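Local coordinates for YqgE/AlgH family protein (Corynebacterium diphtheriae NCTC 13129, PDB 2GS5) that is of unknown function but belongs to the conserved AlgH (UPF0301) family of bacterial proteins, at residues N111-V116 with A158-S163; M10-P15 with Q148-G153. All blocks are in the same frame, centred on the assembly; numbering follows the deposited sequence.

How the contacts relate
Contact 1 lies closer to the middle of the chain, about 8 Å from its centre, and is partly buried; contact 2, about 17 Å out, is a surface contact. Their centres are about 20 Å apart. Both join loop residues to a regular element, but contact 1 sets strand 113-116 against the exit of strand 155-159, whereas contact 2 lays the N-terminal residues 10-15 on helix 145-151. Helix 145-151 and strand 155-159 follow each other in the chain, and Asn13 packs on Ala158 and Pro159, linking the two places. Each combines methyl contacts with one water bridge to a carbonyl, weak on the arginine side in contact 2; contact 2 adds a charged guanidinium, paired with Asp4.

Contact 1 of 2, residues N111-V116 with A158-S163; sequences NRLVMV and APALPS
Leu113 reaches across to the 158-163 segment with both branches of its fork. Its CD1 meets the methyl CB of Ala160 at 3.6 Å, while CD2 rests against the backbone of Pro162, 4.0 Å from CA of that residue. A chi1 of -60° sets CG anti to its own carbonyl carbon, and chi2 near 180° turns CD1 to Ala160 and CD2 to Pro162. Leu113 and Ala160 are both buried, and Val93 of the neighbouring strand 87-94 touches both Leu113 and Pro162.

Beside this apolar patch, a water provides the polar link. Asn111 ND2 donates to it over 2.9 Å, and the water in turn donates to Ala160 O at 2.8 Å, giving that carbonyl a partner that no direct bond between the segments supplies. Asp164 OD2 accepts from Leu161 N and Arg180 NH2 donates to Pro159 O, further bonds that fix the backbone here. Strand 113-116 pairs antiparallel with 106-110, joined to it by Asn111 and Arg112 in a β-hairpin, and also with 87-94. The contact thus packs the start of the hairpin's second strand onto the strand-to-helix turn between strand 155-159 and helix 162-166, within the AlgH-like fold.

Contact 2 of 2, residues M10-P15 with Q148-G153; sequences MERNEP and QEIENG
The guanidinium of Arg12 meets a water at its edge, in the plane of the group, while the CG2 methyl of Ile150 approaches it obliquely. NE donates weakly to that water over 3.3 Å, and the water donates to Ile150 O at 2.8 Å, a weak, water-mediated link to a carbonyl in the last turn of the helix. The main hold on the head group lies elsewhere: NH1 forms a salt bridge with Asp4 OD1, within the N-terminal region.

Apolar contact follows the arginine's stem. Straight from CG to NE, it lies alongside the Ile150 side chain, the two pointing opposite ways, which brings Arg12 CD to 3.9 Å from Ile150 CG2, with NE at 4.0 Å from the same methyl. The other branch of Ile150 serves Pro15. With CG1 anti to the carbonyl carbon (chi1 -69°) and CD1 extended beyond it (chi2 164°), the CD1 methyl at the end of Ile150 meets CG of the Pro15 ring at 3.5 Å, a tight fit for two carbons. One isoleucine thus touches both Arg12 and Pro15, with a different methyl for each.

Just beyond, Asn152 N makes an ordinary helical bond to Gln148 O; Gly153, with a positive phi of 91°, then turns its N back to Ile150 O (2.9 Å) in a Schellman motif. Ile150 O therefore receives both a backbone N-H and the water. Glu149 OE1 accepts from the indoles of Trp141 and Trp155, connecting the helix to the strand on either side of it in sequence. Residues 10-15 pass alongside helix 145-151 and strand 155-159 on the way to strand 19-23, which pairs antiparallel with strand 155-159; Val157 of that strand touches both Asn13 and Ile150.

Contact 1 of 2, residues N111-V116 with A158-S163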
loop_
_atom_site.group_PDB
_atom_site.type_symbol
_atom_site.label_atom_id
_atom_site.label_comp_id
_atom_site.label_asym_id
_atom_site.label_seq_id
_atom_site.Cartn_x
_atom_site.Cartn_y
_atom_site.Cartn_z
ATOM N N ASN A 111 5.892 6.239 -9.813
ATOM C CA ASN A 111 4.835 6.821 -10.631
ATOM C C ASN A 111 4.187 8.005 -9.898
ATOM O O ASN A 111 4.901 8.925 -9.523
ATOM C CB ASN A 111 3.844 5.735 -11.054
ATOM C CG ASN A 111 4.515 4.599 -11.818
ATOM O OD1 ASN A 111 5.351 4.837 -12.691
ATOM N ND2 ASN A 111 4.156 3.363 -11.486
ATOM N N ARG A 112 2.871 7.984 -9.682
ATOM C CA ARG A 112 2.178 9.097 -9.014
ATOM C C ARG A 112 2.003 8.895 -7.510
ATOM O O ARG A 112 1.449 9.750 -6.824
ATOM C CB ARG A 112 0.816 9.348 -9.660
ATOM C CG ARG A 112 0.898 9.936 -11.041
ATOM C CD ARG A 112 -0.451 10.415 -11.537
ATOM N NE ARG A 112 -0.290 11.209 -12.754
ATOM C CZ ARG A 112 0.045 12.500 -12.780
ATOM N NH1 ARG A 112 0.229 13.180 -11.664
ATOM N NH2 ARG A 112 0.200 13.125 -13.934
ATOM N N LEU A 113 2.486 7.775 -6.985
ATOM C CA LEU A 113 2.310 7.494 -5.573
ATOM C C LEU A 113 3.374 8.215 -4.777
ATOM O O LEU A 113 4.549 8.172 -5.127
ATOM C CB LEU A 113 2.384 5.990 -5.314
ATOM C CG LEU A 113 1.336 5.167 -6.049
ATOM C CD1 LEU A 113 1.498 3.686 -5.711
ATOM C CD2 LEU A 113 -0.067 5.641 -5.722
ATOM N N VAL A 114 2.954 8.871 -3.699
ATOM C CA VAL A 114 3.848 9.619 -2.841
ATOM C C VAL A 114 3.515 9.387 -1.377
ATOM O O VAL A 114 2.382 9.078 -1.033
ATOM C CB VAL A 114 3.743 11.152 -3.096
ATOM C CG1 VAL A 114 4.365 11.520 -4.428
ATOM C CG2 VAL A 114 2.283 11.629 -2.999
HETATM N N MSE A 115 4.524 9.511 -0.521
HETATM C CA MSE A 115 4.282 9.648 0.913
HETATM C C MSE A 115 4.136 11.142 1.220
HETATM O O MSE A 115 4.989 11.943 0.835
HETATM C CB MSE A 115 5.425 9.012 1.721
HETATM C CG MSE A 115 5.248 7.533 2.089
HETATM SE SE MSE A 115 6.489 7.209 3.549
HETATM C CE MSE A 115 8.143 7.893 2.755
ATOM N N VAL A 116 3.052 11.511 1.904
ATOM C CA VAL A 116 2.764 12.904 2.234
ATOM C C VAL A 116 3.265 13.179 3.638
ATOM O O VAL A 116 2.933 12.449 4.571
ATOM C CB VAL A 116 1.249 13.191 2.189
ATOM C CG1 VAL A 116 0.959 14.648 2.528
ATOM C CG2 VAL A 116 0.675 12.831 0.818
ATOM N N ALA A 158 3.980 -6.921 -7.139
ATOM C CA ALA A 158 3.314 -6.318 -8.303
ATOM C C ALA A 158 3.317 -4.803 -8.209
ATOM O O ALA A 158 3.355 -4.248 -7.120
ATOM C CB ALA A 158 1.877 -6.805 -8.403
ATOM N N PRO A 159 3.290 -4.126 -9.363
ATOM C CA PRO A 159 3.160 -2.669 -9.283
ATOM C C PRO A 159 1.829 -2.228 -8.670
ATOM O O PRO A 159 0.780 -2.787 -8.986
ATOM C CB PRO A 159 3.282 -2.204 -10.733
ATOM C CG PRO A 159 3.187 -3.415 -11.569
ATOM C CD PRO A 159 3.413 -4.621 -10.740
ATOM N N ALA A 160 1.891 -1.248 -7.768
ATOM C CA ALA A 160 0.690 -0.630 -7.215
ATOM C C ALA A 160 0.135 0.367 -8.222
ATOM O O ALA A 160 0.897 0.945 -9.009
ATOM C CB ALA A 160 1.006 0.075 -5.894
ATOM N N LEU A 161 -1.186 0.543 -8.207
ATOM C CA LEU A 161 -1.844 1.611 -8.958
ATOM C C LEU A 161 -2.470 2.621 -8.003
ATOM O O LEU A 161 -2.798 2.298 -6.870
ATOM C CB LEU A 161 -2.946 1.064 -9.865
ATOM C CG LEU A 161 -2.530 0.151 -11.013
ATOM C CD1 LEU A 161 -3.767 -0.296 -11.786
ATOM C CD2 LEU A 161 -1.521 0.826 -11.939
ATOM N N PRO A 162 -2.670 3.857 -8.477
ATOM C CA PRO A 162 -3.400 4.861 -7.700
ATOM C C PRO A 162 -4.706 4.334 -7.107
ATOM O O PRO A 162 -5.007 4.631 -5.951
ATOM C CB PRO A 162 -3.668 5.955 -8.735
ATOM C CG PRO A 162 -2.492 5.896 -9.617
ATOM C CD PRO A 162 -2.206 4.410 -9.762
ATOM N N SER A 163 -5.465 3.543 -7.872
ATOM C CA SER A 163 -6.758 3.030 -7.408
ATOM C C SER A 163 -6.654 2.066 -6.216
ATOM O O SER A 163 -7.643 1.817 -5.523
ATOM C CB SER A 163 -7.535 2.375 -8.559
ATOM O OG SER A 163 -6.794 1.320 -9.149
HETATM O O HOH W 1 1.447 3.384 -10.340
#

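Contact 2 of 2, residues M10-P15 with Q148-G153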
loop_
_atom_site.group_PDB
_atom_site.type_symbol
_atom_site.label_atom_id
_atom_site.label_comp_id
_atom_site.label_asym_id
_atom_site.label_seq_id
_atom_site.Cartn_x
_atom_site.Cartn_y
_atom_site.Cartn_z
HETATM N N MSE A 10 8.583 -16.487 -16.669
HETATM C CA MSE A 10 8.213 -15.135 -16.269
HETATM C C MSE A 10 9.069 -14.755 -15.073
HETATM O O MSE A 10 9.213 -15.546 -14.162
HETATM C CB MSE A 10 6.742 -15.151 -15.861
HETATM C CG MSE A 10 6.153 -13.831 -15.444
HETATM SE SE MSE A 10 4.337 -14.142 -14.816
HETATM C CE MSE A 10 4.728 -14.712 -12.995
ATOM N N GLU A 11 9.654 -13.565 -15.069
ATOM C CA GLU A 11 10.525 -13.180 -13.956
ATOM C C GLU A 11 9.781 -12.426 -12.872
ATOM O O GLU A 11 8.810 -11.726 -13.146
ATOM C CB GLU A 11 11.699 -12.345 -14.445
ATOM C CG GLU A 11 12.695 -13.147 -15.256
ATOM C CD GLU A 11 14.118 -12.741 -14.977
ATOM O OE1 GLU A 11 14.987 -13.644 -14.897
ATOM O OE2 GLU A 11 14.362 -11.520 -14.838
ATOM N N ARG A 12 10.258 -12.590 -11.639
ATOM C CA ARG A 12 9.697 -11.889 -10.493
ATOM C C ARG A 12 9.968 -10.402 -10.614
ATOM O O ARG A 12 11.031 -9.999 -11.098
ATOM C CB ARG A 12 10.334 -12.387 -9.197
ATOM C CG ARG A 12 10.031 -13.824 -8.816
ATOM C CD ARG A 12 10.605 -14.126 -7.443
ATOM N NE ARG A 12 10.343 -15.488 -6.979
ATOM C CZ ARG A 12 11.001 -16.568 -7.390
ATOM N NH1 ARG A 12 10.681 -17.759 -6.890
ATOM N NH2 ARG A 12 11.968 -16.482 -8.302
ATOM N N ASN A 13 9.010 -9.591 -10.163
ATOM C CA ASN A 13 9.239 -8.164 -9.986
ATOM C C ASN A 13 10.012 -7.969 -8.689
ATOM O O ASN A 13 9.706 -8.593 -7.676
ATOM C CB ASN A 13 7.919 -7.397 -9.907
ATOM C CG ASN A 13 7.056 -7.558 -11.149
ATOM O OD1 ASN A 13 5.841 -7.776 -11.057
ATOM N ND2 ASN A 13 7.677 -7.449 -12.320
ATOM N N GLU A 14 11.014 -7.098 -8.705
ATOM C CA GLU A 14 11.814 -6.868 -7.504
ATOM C C GLU A 14 11.114 -5.898 -6.559
ATOM O O GLU A 14 10.557 -4.900 -7.001
ATOM C CB GLU A 14 13.199 -6.346 -7.868
ATOM C CG GLU A 14 14.125 -7.438 -8.370
ATOM C CD GLU A 14 14.364 -8.517 -7.326
ATOM O OE1 GLU A 14 14.847 -8.175 -6.216
ATOM O OE2 GLU A 14 14.060 -9.697 -7.613
ATOM N N PRO A 15 11.131 -6.205 -5.254
ATOM C CA PRO A 15 10.581 -5.253 -4.295
ATOM C C PRO A 15 11.247 -3.894 -4.392
ATOM O O PRO A 15 12.465 -3.804 -4.538
ATOM C CB PRO A 15 10.895 -5.890 -2.944
ATOM C CG PRO A 15 11.046 -7.325 -3.227
ATOM C CD PRO A 15 11.627 -7.418 -4.582
ATOM N N GLN A 148 13.521 -13.692 1.558
ATOM C CA GLN A 148 13.268 -15.055 2.022
ATOM C C GLN A 148 11.786 -15.420 1.912
ATOM O O GLN A 148 11.431 -16.492 1.440
ATOM C CB GLN A 148 13.737 -15.227 3.467
ATOM C CG GLN A 148 13.550 -16.630 4.009
ATOM C CD GLN A 148 14.409 -17.654 3.295
ATOM O OE1 GLN A 148 13.904 -18.528 2.576
ATOM N NE2 GLN A 148 15.721 -17.552 3.485
ATOM N N GLU A 149 10.920 -14.512 2.343
ATOM C CA GLU A 149 9.474 -14.773 2.301
ATOM C C GLU A 149 8.957 -14.881 0.872
ATOM O O GLU A 149 8.094 -15.706 0.600
ATOM C CB GLU A 149 8.711 -13.709 3.097
ATOM C CG GLU A 149 9.007 -13.834 4.581
ATOM C CD GLU A 149 8.310 -12.826 5.452
ATOM O OE1 GLU A 149 7.448 -12.078 4.947
ATOM O OE2 GLU A 149 8.622 -12.795 6.662
ATOM N N ILE A 150 9.481 -14.055 -0.029
ATOM C CA ILE A 150 9.112 -14.151 -1.440
ATOM C C ILE A 150 9.534 -15.516 -2.010
ATOM O O ILE A 150 8.733 -16.193 -2.657
ATOM C CB ILE A 150 9.701 -12.982 -2.265
ATOM C CG1 ILE A 150 9.011 -11.667 -1.886
ATOM C CG2 ILE A 150 9.556 -13.244 -3.783
ATOM C CD1 ILE A 150 9.758 -10.442 -2.342
ATOM N N GLU A 151 10.760 -15.933 -1.707
ATOM C CA GLU A 151 11.259 -17.248 -2.136
ATOM C C GLU A 151 10.401 -18.390 -1.596
ATOM O O GLU A 151 10.223 -19.416 -2.264
ATOM C CB GLU A 151 12.714 -17.429 -1.697
ATOM C CG GLU A 151 13.682 -16.545 -2.470
ATOM C CD GLU A 151 15.030 -16.370 -1.797
ATOM O OE1 GLU A 151 15.331 -17.098 -0.819
ATOM O OE2 GLU A 151 15.803 -15.495 -2.258
ATOM N N ASN A 152 9.853 -18.204 -0.400
ATOM C CA ASN A 152 8.971 -19.200 0.210
ATOM C C ASN A 152 7.557 -19.229 -0.394
ATOM O O ASN A 152 6.768 -20.127 -0.090
ATOM C CB ASN A 152 8.881 -18.957 1.716
ATOM C CG ASN A 152 8.267 -20.125 2.460
ATOM O OD1 ASN A 152 8.773 -21.248 2.395
ATOM N ND2 ASN A 152 7.169 -19.872 3.170
ATOM N N GLY A 153 7.240 -18.250 -1.239
ATOM C CA GLY A 153 5.926 -18.149 -1.874
ATOM C C GLY A 153 4.886 -17.329 -1.119
ATOM O O GLY A 153 3.712 -17.348 -1.491
HETATM O O HOH W 2 7.733 -16.593 -5.237
#